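Local structure of glycoside hydrolase family protein (Novosphingobium sp. PP1Y, 6Q2F) at residues 59-64 with 88-93; 797-802 with 823-828; 925-930 with 966-971. The protein is an alpha-L-rhamnosidase, a glycoside hydrolase that probably cleaves terminal alpha-L-rhamnose units from rhamnose-containing glycosides. All blocks are in the same frame, centred on the assembly; numbering follows the deposited sequence.

How the contacts relate
The three contacts follow one another along the chain, each closing before the next opens, and they lie in three different sheets or their loops. Contact 1 joins two neighbouring strands of the barrel that carries the sodium site. Contact 2 joins the loops after strands 788-794 and 818-820, parallel neighbours in a separate mixed sheet. Contact 3 lies farther out, at the surface of an antiparallel sheet, where segment 966-971 runs beside segment 925-930. Their centres are 46 to 49 Å apart and the nearest atoms at least about 31 Å, so none touches another; each is a separate local contact within one large single-chain enzyme.

Contact 1 (59-64 with 88-93); sequences WHWMNG and NFDANL
Strands 59-62 and 88-91 run parallel, their short axes 4.6 Å apart at 23°, with Trp61 both giving and accepting backbone hydrogen bonds: its N to Phe89 O (2.7 Å), its O from Ala91 N. Asn63 N continues the pairing to Ala91 O. His60 and Phe89 leave the sheet on one face in an offset stack, centroids 4.6 Å apart and planes 20° from parallel, as two flat rings can on the barrel's inner face; Phe89 CD2 sits over the imidazole. On the other face Asn88, CG anti to the backbone N, turns ND2 back to Trp59 O (3.0 Å) in a somewhat bent bond (138° at the hydrogen). The same ND2 lies over one face of the Trp61 indole, so a short flat amide both donates to the backbone and packs against the ring. Trp59 NE1 is held by Asp74. Where the strands end, a water takes the N-H of Gly64 and lies within hydrogen-bonding distance of Trp61 O and Asp90 OD1; Trp110 NE1 also donates a hydrogen bond to Asp90 OD1. This is a beta-alpha-beta unit of a (beta/alpha)8 barrel: the indoles pack outward on helix 68-81, His60 and Phe89 face inward, Phe89 about 8 Å from the bound sodium ion.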
ATOM      1  N   TRP A  59       1.876  -1.980 -17.869  1.00 26.09           N
ATOM      2  CA  TRP A  59       1.946  -1.699 -19.312  1.00 23.94           C
ATOM      3  C   TRP A  59       0.733  -0.850 -19.696  1.00 26.41           C
ATOM      4  O   TRP A  59      -0.273  -1.349 -20.202  1.00 29.81           O
ATOM      5  CB  TRP A  59       2.008  -3.012 -20.082  1.00 18.35           C
ATOM      6  CG  TRP A  59       2.199  -2.923 -21.557  1.00 24.13           C
ATOM      7  CD1 TRP A  59       3.199  -2.258 -22.241  1.00 23.09           C
ATOM      8  CD2 TRP A  59       1.443  -3.628 -22.538  1.00 19.77           C
ATOM      9  NE1 TRP A  59       3.064  -2.485 -23.596  1.00 25.24           N
ATOM     10  CE2 TRP A  59       1.994  -3.321 -23.800  1.00 26.96           C
ATOM     11  CE3 TRP A  59       0.334  -4.473 -22.475  1.00 25.12           C
ATOM     12  CZ2 TRP A  59       1.474  -3.833 -24.981  1.00 24.54           C
ATOM     13  CZ3 TRP A  59      -0.195  -4.966 -23.650  1.00 26.34           C
ATOM     14  CH2 TRP A  59       0.382  -4.653 -24.888  1.00 27.23           C
ATOM     15  N   HIS A  60       0.837   0.449 -19.442  1.00 28.44           N
ATOM     16  CA  HIS A  60      -0.287   1.354 -19.631  1.00 31.44           C
ATOM     17  C   HIS A  60      -0.461   1.707 -21.101  1.00 30.30           C
ATOM     18  O   HIS A  60       0.500   2.074 -21.776  1.00 26.81           O
ATOM     19  CB  HIS A  60      -0.088   2.633 -18.822  1.00 32.86           C
ATOM     20  CG  HIS A  60      -0.187   2.438 -17.341  1.00 34.61           C
ATOM     21  ND1 HIS A  60       0.879   2.024 -16.571  1.00 30.85           N
ATOM     22  CD2 HIS A  60      -1.222   2.628 -16.486  1.00 37.19           C
ATOM     23  CE1 HIS A  60       0.499   1.952 -15.306  1.00 31.99           C
ATOM     24  NE2 HIS A  60      -0.770   2.313 -15.229  1.00 34.80           N
ATOM     25  N   TRP A  61      -1.689   1.599 -21.591  1.00 27.94           N
ATOM     26  CA  TRP A  61      -2.071   2.123 -22.896  1.00 28.71           C
ATOM     27  C   TRP A  61      -2.563   3.553 -22.692  1.00 33.38           C
ATOM     28  O   TRP A  61      -3.621   3.766 -22.102  1.00 31.15           O
ATOM     29  CB  TRP A  61      -3.161   1.257 -23.527  1.00 30.57           C
ATOM     30  CG  TRP A  61      -2.692  -0.067 -24.044  1.00 28.62           C
ATOM     31  CD1 TRP A  61      -1.456  -0.605 -23.919  1.00 25.04           C
ATOM     32  CD2 TRP A  61      -3.479  -1.018 -24.771  1.00 23.26           C
ATOM     33  NE1 TRP A  61      -1.411  -1.841 -24.522  1.00 25.45           N
ATOM     34  CE2 TRP A  61      -2.648  -2.111 -25.057  1.00 23.37           C
ATOM     35  CE3 TRP A  61      -4.820  -1.054 -25.191  1.00 23.15           C
ATOM     36  CZ2 TRP A  61      -3.098  -3.223 -25.777  1.00 24.13           C
ATOM     37  CZ3 TRP A  61      -5.253  -2.139 -25.908  1.00 25.72           C
ATOM     38  CH2 TRP A  61      -4.393  -3.218 -26.191  1.00 30.74           C
HETATM   39  N   MSE A  62      -1.791   4.528 -23.165  1.00 29.17           N
HETATM   40  CA  MSE A  62      -2.041   5.923 -22.832  1.00 29.82           C
HETATM   41  C   MSE A  62      -3.062   6.587 -23.774  1.00 29.90           C
HETATM   42  O   MSE A  62      -2.712   6.981 -24.881  1.00 28.95           O
HETATM   43  CB  MSE A  62      -0.727   6.722 -22.857  1.00 27.98           C
HETATM   44  CG  MSE A  62       0.326   6.331 -21.810  1.00 26.55           C
HETATM   45 SE   MSE A  62      -0.400   6.087 -20.024  0.79 29.51          SE
HETATM   46  CE  MSE A  62      -1.075   7.912 -19.880  1.00 35.25           C
ATOM     47  N   ASN A  63      -4.321   6.705 -23.332  1.00 33.30           N
ATOM     48  CA  ASN A  63      -5.314   7.548 -24.004  1.00 27.74           C
ATOM     49  C   ASN A  63      -5.492   7.158 -25.474  1.00 26.37           C
ATOM     50  O   ASN A  63      -5.498   8.006 -26.365  1.00 27.92           O
ATOM     51  CB  ASN A  63      -4.912   9.024 -23.867  1.00 30.84           C
ATOM     52  CG  ASN A  63      -6.038   9.994 -24.197  1.00 40.54           C
ATOM     53  OD1 ASN A  63      -5.799  11.197 -24.303  1.00 37.63           O
ATOM     54  ND2 ASN A  63      -7.269   9.487 -24.333  1.00 41.35           N
ATOM     55  N   GLY A  64      -5.641   5.863 -25.733  1.00 32.17           N
ATOM     56  CA  GLY A  64      -5.865   5.416 -27.095  1.00 29.95           C
ATOM     57  C   GLY A  64      -4.627   5.379 -27.984  1.00 32.38           C
ATOM     58  O   GLY A  64      -4.740   4.986 -29.155  1.00 28.31           O
ATOM     59  N   ASN A  88      -1.727  -4.999 -18.183  1.00 25.65           N
ATOM     60  CA  ASN A  88      -2.233  -3.947 -19.047  1.00 22.21           C
ATOM     61  C   ASN A  88      -3.228  -3.047 -18.323  1.00 22.16           C
ATOM     62  O   ASN A  88      -4.016  -3.510 -17.502  1.00 24.64           O
ATOM     63  CB  ASN A  88      -2.895  -4.561 -20.282  1.00 23.57           C
ATOM     64  CG  ASN A  88      -3.445  -3.509 -21.230  1.00 26.10           C
ATOM     65  OD1 ASN A  88      -4.626  -3.521 -21.577  1.00 31.15           O
ATOM     66  ND2 ASN A  88      -2.600  -2.565 -21.615  1.00 26.37           N
ATOM     67  N   PHE A  89      -3.202  -1.757 -18.664  1.00 28.92           N
ATOM     68  CA  PHE A  89      -4.224  -0.794 -18.269  1.00 26.55           C
ATOM     69  C   PHE A  89      -4.583   0.044 -19.477  1.00 29.08           C
ATOM     70  O   PHE A  89      -3.687   0.524 -20.191  1.00 27.99           O
ATOM     71  CB  PHE A  89      -3.747   0.151 -17.163  1.00 26.83           C
ATOM     72  CG  PHE A  89      -3.254  -0.542 -15.936  1.00 29.23           C
ATOM     73  CD1 PHE A  89      -4.139  -0.919 -14.951  1.00 26.48           C
ATOM     74  CD2 PHE A  89      -1.900  -0.812 -15.770  1.00 27.09           C
ATOM     75  CE1 PHE A  89      -3.683  -1.554 -13.803  1.00 34.56           C
ATOM     76  CE2 PHE A  89      -1.439  -1.453 -14.628  1.00 30.97           C
ATOM     77  CZ  PHE A  89      -2.325  -1.817 -13.647  1.00 32.61           C
ATOM     78  N   ASP A  90      -5.883   0.223 -19.711  1.00 25.54           N
ATOM     79  CA  ASP A  90      -6.327   1.245 -20.660  1.00 31.88           C
ATOM     80  C   ASP A  90      -6.582   2.509 -19.849  1.00 31.00           C
ATOM     81  O   ASP A  90      -7.617   2.632 -19.199  1.00 25.25           O
ATOM     82  CB  ASP A  90      -7.562   0.810 -21.437  1.00 26.80           C
ATOM     83  CG  ASP A  90      -7.875   1.754 -22.591  1.00 38.19           C
ATOM     84  OD1 ASP A  90      -7.092   1.749 -23.572  1.00 29.96           O
ATOM     85  OD2 ASP A  90      -8.870   2.507 -22.513  1.00 31.48           O
ATOM     86  N   ALA A  91      -5.641   3.450 -19.891  1.00 26.95           N
ATOM     87  CA  ALA A  91      -5.636   4.609 -19.000  1.00 25.89           C
ATOM     88  C   ALA A  91      -6.079   5.857 -19.753  1.00 31.02           C
ATOM     89  O   ALA A  91      -5.387   6.304 -20.676  1.00 31.24           O
ATOM     90  CB  ALA A  91      -4.246   4.824 -18.397  1.00 29.07           C
ATOM     91  N   ASN A  92      -7.210   6.435 -19.340  1.00 31.40           N
ATOM     92  CA  ASN A  92      -7.796   7.590 -20.019  1.00 34.12           C
ATOM     93  C   ASN A  92      -7.289   8.892 -19.396  1.00 45.51           C
ATOM     94  O   ASN A  92      -8.049   9.709 -18.887  1.00 55.25           O
ATOM     95  CB  ASN A  92      -9.317   7.512 -19.968  1.00 33.08           C
ATOM     96  CG  ASN A  92      -9.991   8.553 -20.868  1.00 45.92           C
ATOM     97  OD1 ASN A  92     -10.615   9.503 -20.387  1.00 44.42           O
ATOM     98  ND2 ASN A  92      -9.865   8.370 -22.175  1.00 49.32           N
ATOM     99  N   LEU A  93      -5.971   9.058 -19.421  1.00 44.14           N
ATOM    100  CA  LEU A  93      -5.323  10.286 -18.980  1.00 33.77           C
ATOM    101  C   LEU A  93      -4.942  11.098 -20.208  1.00 36.70           C
ATOM    102  O   LEU A  93      -4.382  10.552 -21.165  1.00 38.10           O
ATOM    103  CB  LEU A  93      -4.081   9.990 -18.139  1.00 36.60           C
ATOM    104  CG  LEU A  93      -4.300   9.222 -16.836  1.00 35.84           C
ATOM    105  CD1 LEU A  93      -3.028   9.223 -16.019  1.00 42.87           C
ATOM    106  CD2 LEU A  93      -5.423   9.868 -16.028  1.00 31.03           C
TER
HETATM  107  O   HOH W   1      -5.703   3.940 -23.916  1.00 28.02           O
HETATM  108  O   HOH W   2      -8.684   6.994 -24.162  1.00 50.54           O

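Contact 2 (797-802 with 823-828); sequences SSSHMT and APIATP
His800, Met801 and Pro824 bury the most surface where the loop at 797-802 meets the one at 823-828. His800 ends a type I turn that starts at Ser797, and the chain then forms a single bridge with Ala826. His800 CA lies 3.3 Å from Ala826 O in a CA-H...O contact, and its CB rests near CD of Pro828. With CG anti to the carbonyl carbon, the imidazole swings out past the Ala826 methyl; its ND1 makes a weak hydrogen bond with Ser799 OG, and the ring stacks on Tyr395. A flat, polar ring suits this partly exposed place: it stacks and still uses a nitrogen.

The N-H of Met801 gives a hydrogen bond to Ala826 O (2.9 Å), nearly along the C=O axis, while its O accepts from Trp841 NE1. The selenomethionine side chain leaves with CG anti to the backbone N (chi1 -173°) and stays extended to the selenium, reaching Leu806 and Leu809 of helix 803-814; its CB makes the closest side-chain contact with the other loop, 3.8 Å from Pro824 CB.

Pro824 sets its ring beside the turn, with CB 3.4 Å from Ser799 O and Trp841, Val845 and Trp849 around it. Having no N-H of its own, proline spends its surface on apolar packing, and the next residue supplies the donor: Ile825 N binds Ser799 O at 2.7 Å, in the carbonyl plane.

The loops follow parallel neighbouring strands, 788-794 and 818-820, with helix 803-814 between them in a beta-alpha-beta unit, so they meet at the C-terminal ends of its strands. The polar grip is thus two backbone hydrogen bonds, one on each side of His800, with prolines packed nearby. The chemistry implies an attachment set by main-chain shape and apolar fit, with no charge pairing.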
ATOM      1  N   SER A 797      -2.543  -2.474  18.205  1.00 27.67           N
ATOM      2  CA  SER A 797      -3.643  -1.999  19.030  1.00 27.91           C
ATOM      3  C   SER A 797      -4.175  -3.079  19.966  1.00 31.24           C
ATOM      4  O   SER A 797      -5.321  -2.989  20.419  1.00 30.14           O
ATOM      5  CB  SER A 797      -4.773  -1.474  18.145  1.00 28.69           C
ATOM      6  OG  SER A 797      -5.409  -2.540  17.462  1.00 30.05           O
ATOM      7  N   SER A 798      -3.370  -4.095  20.264  1.00 35.56           N
ATOM      8  CA  SER A 798      -3.891  -5.285  20.923  1.00 38.74           C
ATOM      9  C   SER A 798      -4.158  -5.084  22.405  1.00 33.43           C
ATOM     10  O   SER A 798      -4.704  -5.993  23.041  1.00 36.25           O
ATOM     11  CB  SER A 798      -2.936  -6.456  20.722  1.00 36.75           C
ATOM     12  OG  SER A 798      -1.672  -6.128  21.232  1.00 32.44           O
ATOM     13  N   SER A 799      -3.818  -3.925  22.971  1.00 31.08           N
ATOM     14  CA  SER A 799      -4.315  -3.605  24.305  1.00 38.38           C
ATOM     15  C   SER A 799      -5.843  -3.599  24.361  1.00 40.11           C
ATOM     16  O   SER A 799      -6.414  -3.752  25.446  1.00 39.93           O
ATOM     17  CB  SER A 799      -3.773  -2.258  24.777  1.00 38.89           C
ATOM     18  OG  SER A 799      -4.465  -1.193  24.161  1.00 48.31           O
ATOM     19  N   HIS A 800      -6.521  -3.415  23.232  1.00 34.45           N
ATOM     20  CA  HIS A 800      -7.946  -3.686  23.132  1.00 32.67           C
ATOM     21  C   HIS A 800      -8.087  -5.015  22.410  1.00 33.93           C
ATOM     22  O   HIS A 800      -7.697  -5.138  21.245  1.00 31.64           O
ATOM     23  CB  HIS A 800      -8.696  -2.591  22.373  1.00 31.25           C
ATOM     24  CG  HIS A 800      -8.751  -1.276  23.086  1.00 39.42           C
ATOM     25  ND1 HIS A 800      -7.629  -0.528  23.368  1.00 45.24           N
ATOM     26  CD2 HIS A 800      -9.802  -0.558  23.544  1.00 40.02           C
ATOM     27  CE1 HIS A 800      -7.982   0.585  23.982  1.00 41.01           C
ATOM     28  NE2 HIS A 800      -9.297   0.592  24.099  1.00 42.34           N
HETATM   29  N   MSE A 801      -8.649  -5.996  23.095  1.00 30.55           N
HETATM   30  CA  MSE A 801      -8.763  -7.325  22.539  1.00 28.67           C
HETATM   31  C   MSE A 801     -10.137  -7.909  22.811  1.00 32.84           C
HETATM   32  O   MSE A 801     -10.706  -7.766  23.891  1.00 30.74           O
HETATM   33  CB  MSE A 801      -7.674  -8.233  23.108  1.00 34.71           C
HETATM   34  CG  MSE A 801      -7.613  -9.609  22.465  1.00 30.38           C
HETATM   35 SE   MSE A 801      -6.250 -10.673  23.330  0.73 28.32          SE
HETATM   36  CE  MSE A 801      -4.705  -9.671  22.759  1.00 26.63           C
ATOM     37  N   THR A 802     -10.657  -8.583  21.805  1.00 28.13           N
ATOM     38  CA  THR A 802     -11.984  -9.146  21.880  1.00 36.68           C
ATOM     39  C   THR A 802     -11.940 -10.504  22.600  1.00 38.14           C
ATOM     40  O   THR A 802     -10.890 -11.158  22.702  1.00 30.60           O
ATOM     41  CB  THR A 802     -12.536  -9.241  20.461  1.00 34.10           C
ATOM     42  OG1 THR A 802     -13.956  -9.247  20.493  1.00 67.75           O
ATOM     43  CG2 THR A 802     -12.014 -10.477  19.768  1.00 21.29           C
ATOM     44  N   ALA A 823      -1.060  -7.610  29.396  1.00 36.79           N
ATOM     45  CA  ALA A 823      -2.475  -7.936  29.390  1.00 36.76           C
ATOM     46  C   ALA A 823      -3.277  -6.843  28.686  1.00 35.52           C
ATOM     47  O   ALA A 823      -3.044  -5.652  28.921  1.00 42.02           O
ATOM     48  CB  ALA A 823      -2.974  -8.117  30.828  1.00 35.47           C
ATOM     49  N   PRO A 824      -4.236  -7.205  27.836  1.00 37.54           N
ATOM     50  CA  PRO A 824      -5.138  -6.194  27.280  1.00 32.95           C
ATOM     51  C   PRO A 824      -5.965  -5.557  28.385  1.00 34.07           C
ATOM     52  O   PRO A 824      -6.151  -6.133  29.459  1.00 36.74           O
ATOM     53  CB  PRO A 824      -6.011  -6.997  26.321  1.00 30.46           C
ATOM     54  CG  PRO A 824      -6.075  -8.333  26.959  1.00 35.28           C
ATOM     55  CD  PRO A 824      -4.685  -8.569  27.498  1.00 33.08           C
ATOM     56  N   ILE A 825      -6.462  -4.353  28.111  1.00 36.97           N
ATOM     57  CA  ILE A 825      -7.162  -3.584  29.129  1.00 34.04           C
ATOM     58  C   ILE A 825      -8.672  -3.565  28.914  1.00 38.63           C
ATOM     59  O   ILE A 825      -9.407  -3.229  29.852  1.00 42.48           O
ATOM     60  CB  ILE A 825      -6.640  -2.135  29.212  1.00 47.29           C
ATOM     61  CG1 ILE A 825      -6.944  -1.382  27.926  1.00 46.03           C
ATOM     62  CG2 ILE A 825      -5.134  -2.120  29.469  1.00 49.75           C
ATOM     63  CD1 ILE A 825      -6.431   0.033  27.939  1.00 48.03           C
ATOM     64  N   ALA A 826      -9.157  -3.913  27.725  1.00 35.59           N
ATOM     65  CA  ALA A 826     -10.595  -3.868  27.480  1.00 33.75           C
ATOM     66  C   ALA A 826     -10.920  -4.653  26.218  1.00 34.42           C
ATOM     67  O   ALA A 826     -10.053  -4.888  25.375  1.00 38.13           O
ATOM     68  CB  ALA A 826     -11.099  -2.426  27.339  1.00 30.41           C
ATOM     69  N   THR A 827     -12.310  -5.105  26.096  1.00 32.21           N
ATOM     70  CA  THR A 827     -12.672  -5.459  24.733  1.00 32.27           C
ATOM     71  C   THR A 827     -13.243  -4.240  24.018  1.00 32.35           C
ATOM     72  O   THR A 827     -13.882  -3.392  24.649  1.00 32.46           O
ATOM     73  CB  THR A 827     -13.708  -6.580  24.693  1.00 29.83           C
ATOM     74  OG1 THR A 827     -14.166  -6.745  23.344  1.00 31.24           O
ATOM     75  CG2 THR A 827     -14.938  -6.264  25.577  1.00 28.87           C
ATOM     76  N   PRO A 828     -13.017  -4.137  22.704  1.00 35.61           N
ATOM     77  CA  PRO A 828     -13.664  -3.071  21.916  1.00 30.59           C
ATOM     78  C   PRO A 828     -15.067  -3.410  21.437  1.00 32.96           C
ATOM     79  O   PRO A 828     -15.722  -2.542  20.841  1.00 31.04           O
ATOM     80  CB  PRO A 828     -12.726  -2.926  20.714  1.00 29.24           C
ATOM     81  CG  PRO A 828     -12.284  -4.332  20.479  1.00 32.04           C
ATOM     82  CD  PRO A 828     -12.073  -4.921  21.884  1.00 35.94           C
TER

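Contact 3 (925-930 with 966-971); sequences GKQPEL and FRKAAA
Phe966 and Pro928 cross obliquely, the proline lying over one face of the phenyl ring. Pro928 CB stands 3.8 Å from the ring centroid and 30° off the normal, a CH-pi contact in which the rigid pyrrolidine presents its C-H bonds to the aromatic cloud. Lys926 CB comes at the edge of the same ring, near its plane. Phe921, Val923 and Thr950 also adjoin Phe966, so a bulky apolar ring suits this buried spot.

Lys926 bends at chi2 (-76°), and that kink carries its aliphatic chain along the backbone of Phe966 and Arg967 until NZ reaches Arg967 O (2.8 Å), from above the carbonyl plane. Lys901 O is a second acceptor for this ammonium.

Lys968, by contrast, is fully extended beyond CG and meets Glu929 at about a right angle. Its NZ forms a salt bridge with Glu929 OE2 at 2.8 Å, approaching from above the carboxylate plane. Nearer the backbone, Gln927 CG lies against Lys968 CB (3.6 Å).

The backbones join where the chain turns a corner at Lys968. Gln927 N donates to Lys968 O (2.8 Å), Ala970 N to Gly925 O (2.9 Å) from above the carbonyl plane, and a water links Gln927 O with Arg967 N. The small methyl of Ala970 points toward 925-930 and packs near the Gly925 carbonyl.

The chain thus turns out of the antiparallel sheet with one lysine from each segment bridging the corner: one ammonium is held by main-chain oxygens, the other by a carboxylate at the surface, where solvent would probably weaken the charge attraction.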
ATOM      1  N   GLY A 925      26.342 -27.199  10.342  1.00 28.95           N
ATOM      2  CA  GLY A 925      26.414 -28.324   9.421  1.00 28.73           C
ATOM      3  C   GLY A 925      26.498 -27.999   7.933  1.00 38.80           C
ATOM      4  O   GLY A 925      26.513 -28.927   7.111  1.00 32.22           O
ATOM      5  N   LYS A 926      26.569 -26.722   7.552  1.00 33.30           N
ATOM      6  CA  LYS A 926      26.568 -26.332   6.146  1.00 33.08           C
ATOM      7  C   LYS A 926      27.764 -25.436   5.848  1.00 38.56           C
ATOM      8  O   LYS A 926      28.118 -24.576   6.655  1.00 40.55           O
ATOM      9  CB  LYS A 926      25.262 -25.607   5.781  1.00 29.80           C
ATOM     10  CG  LYS A 926      23.985 -26.452   5.939  1.00 28.44           C
ATOM     11  CD  LYS A 926      23.842 -27.464   4.793  1.00 32.53           C
ATOM     12  CE  LYS A 926      22.419 -28.059   4.751  1.00 36.90           C
ATOM     13  NZ  LYS A 926      22.241 -29.054   3.648  1.00 31.12           N
ATOM     14  N   GLN A 927      28.379 -25.607   4.683  1.00 36.72           N
ATOM     15  CA  GLN A 927      29.440 -24.681   4.323  1.00 35.95           C
ATOM     16  C   GLN A 927      28.853 -23.541   3.521  1.00 33.53           C
ATOM     17  O   GLN A 927      28.317 -23.772   2.428  1.00 31.34           O
ATOM     18  CB  GLN A 927      30.580 -25.351   3.575  1.00 46.51           C
ATOM     19  CG  GLN A 927      30.272 -26.157   2.363  1.00 58.52           C
ATOM     20  CD  GLN A 927      31.555 -26.504   1.650  1.00 65.71           C
ATOM     21  OE1 GLN A 927      32.468 -25.687   1.601  1.00 55.25           O
ATOM     22  NE2 GLN A 927      31.658 -27.730   1.140  1.00 77.58           N
ATOM     23  N   PRO A 928      28.887 -22.323   4.038  1.00 32.74           N
ATOM     24  CA  PRO A 928      28.219 -21.214   3.358  1.00 29.26           C
ATOM     25  C   PRO A 928      28.927 -20.879   2.064  1.00 37.80           C
ATOM     26  O   PRO A 928      30.120 -21.128   1.910  1.00 33.99           O
ATOM     27  CB  PRO A 928      28.318 -20.065   4.368  1.00 27.62           C
ATOM     28  CG  PRO A 928      29.492 -20.419   5.232  1.00 29.99           C
ATOM     29  CD  PRO A 928      29.556 -21.910   5.280  1.00 32.65           C
ATOM     30  N   GLU A 929      28.162 -20.333   1.122  1.00 34.25           N
ATOM     31  CA  GLU A 929      28.703 -19.747  -0.093  1.00 39.40           C
ATOM     32  C   GLU A 929      27.970 -18.445  -0.364  1.00 38.61           C
ATOM     33  O   GLU A 929      26.782 -18.311  -0.046  1.00 31.75           O
ATOM     34  CB  GLU A 929      28.542 -20.673  -1.301  1.00 41.00           C
ATOM     35  CG  GLU A 929      29.470 -21.878  -1.306  1.00 35.79           C
ATOM     36  CD  GLU A 929      29.327 -22.709  -2.576  1.00 46.47           C
ATOM     37  OE1 GLU A 929      28.204 -22.758  -3.135  1.00 48.99           O
ATOM     38  OE2 GLU A 929      30.340 -23.293  -3.021  1.00 54.33           O
ATOM     39  N   LEU A 930      28.690 -17.477  -0.933  1.00 34.20           N
ATOM     40  CA  LEU A 930      28.035 -16.271  -1.428  1.00 32.56           C
ATOM     41  C   LEU A 930      27.504 -16.506  -2.833  1.00 37.05           C
ATOM     42  O   LEU A 930      28.238 -16.981  -3.707  1.00 41.73           O
ATOM     43  CB  LEU A 930      28.987 -15.078  -1.451  1.00 31.18           C
ATOM     44  CG  LEU A 930      29.664 -14.688  -0.151  1.00 36.15           C
ATOM     45  CD1 LEU A 930      30.562 -13.474  -0.375  1.00 30.92           C
ATOM     46  CD2 LEU A 930      28.631 -14.435   0.920  1.00 29.52           C
ATOM     47  N   PHE A 966      23.465 -21.678   2.591  1.00 27.74           N
ATOM     48  CA  PHE A 966      23.904 -22.797   3.435  1.00 30.88           C
ATOM     49  C   PHE A 966      23.219 -24.067   2.951  1.00 31.79           C
ATOM     50  O   PHE A 966      22.228 -24.507   3.537  1.00 30.01           O
ATOM     51  CB  PHE A 966      23.571 -22.552   4.862  1.00 27.84           C
ATOM     52  CG  PHE A 966      24.266 -21.379   5.467  1.00 27.26           C
ATOM     53  CD1 PHE A 966      23.760 -20.097   5.319  1.00 30.09           C
ATOM     54  CD2 PHE A 966      25.415 -21.565   6.215  1.00 32.54           C
ATOM     55  CE1 PHE A 966      24.396 -19.026   5.906  1.00 29.41           C
ATOM     56  CE2 PHE A 966      26.049 -20.498   6.797  1.00 34.23           C
ATOM     57  CZ  PHE A 966      25.548 -19.233   6.643  1.00 28.81           C
ATOM     58  N   ARG A 967      23.762 -24.678   1.907  1.00 27.06           N
ATOM     59  CA  ARG A 967      23.123 -25.868   1.368  1.00 32.19           C
ATOM     60  C   ARG A 967      24.089 -27.034   1.242  1.00 33.95           C
ATOM     61  O   ARG A 967      23.691 -28.189   1.434  1.00 35.45           O
ATOM     62  CB  ARG A 967      22.495 -25.581   0.004  1.00 29.48           C
ATOM     63  CG  ARG A 967      21.287 -24.668   0.085  1.00 29.31           C
ATOM     64  CD  ARG A 967      20.939 -24.121  -1.298  1.00 41.74           C
ATOM     65  NE  ARG A 967      19.789 -24.788  -1.878  1.00 50.48           N
ATOM     66  CZ  ARG A 967      19.877 -25.687  -2.840  1.00 42.26           C
ATOM     67  NH1 ARG A 967      21.064 -26.019  -3.331  1.00 52.25           N
ATOM     68  NH2 ARG A 967      18.780 -26.246  -3.313  1.00 36.64           N
ATOM     69  N   LYS A 968      25.345 -26.749   0.890  1.00 29.96           N
ATOM     70  CA  LYS A 968      26.356 -27.793   0.838  1.00 32.96           C
ATOM     71  C   LYS A 968      26.673 -28.289   2.245  1.00 32.46           C
ATOM     72  O   LYS A 968      26.925 -27.493   3.151  1.00 34.40           O
ATOM     73  CB  LYS A 968      27.615 -27.264   0.155  1.00 30.87           C
ATOM     74  CG  LYS A 968      27.429 -26.839  -1.301  1.00 38.92           C
ATOM     75  CD  LYS A 968      28.784 -26.450  -1.929  1.00 48.54           C
ATOM     76  CE  LYS A 968      28.661 -26.221  -3.438  1.00 59.41           C
ATOM     77  NZ  LYS A 968      29.963 -25.839  -4.057  1.00 60.99           N
ATOM     78  N   ALA A 969      26.658 -29.606   2.430  1.00 33.01           N
ATOM     79  CA  ALA A 969      27.066 -30.183   3.710  1.00 43.26           C
ATOM     80  C   ALA A 969      28.505 -29.801   4.033  1.00 47.37           C
ATOM     81  O   ALA A 969      29.389 -29.882   3.185  1.00 43.82           O
ATOM     82  CB  ALA A 969      26.924 -31.710   3.697  1.00 39.96           C
ATOM     83  N   ALA A 970      28.732 -29.373   5.269  1.00 45.96           N
ATOM     84  CA  ALA A 970      30.053 -28.949   5.707  1.00 44.21           C
ATOM     85  C   ALA A 970      30.948 -30.170   5.914  1.00 44.71           C
ATOM     86  O   ALA A 970      30.641 -31.032   6.739  1.00 43.97           O
ATOM     87  CB  ALA A 970      29.938 -28.130   6.993  1.00 39.09           C
ATOM     88  N   ALA A 971      32.035 -30.262   5.144  1.00 46.58           N
ATOM     89  CA  ALA A 971      33.035 -31.295   5.407  1.00 47.63           C
ATOM     90  C   ALA A 971      33.815 -31.001   6.680  1.00 53.20           C
ATOM     91  O   ALA A 971      34.041 -31.900   7.496  1.00 54.74           O
ATOM     92  CB  ALA A 971      33.993 -31.426   4.220  1.00 46.76           C
TER
HETATM   93  O   HOH W   3      26.048 -24.062   0.673  1.00 35.11           O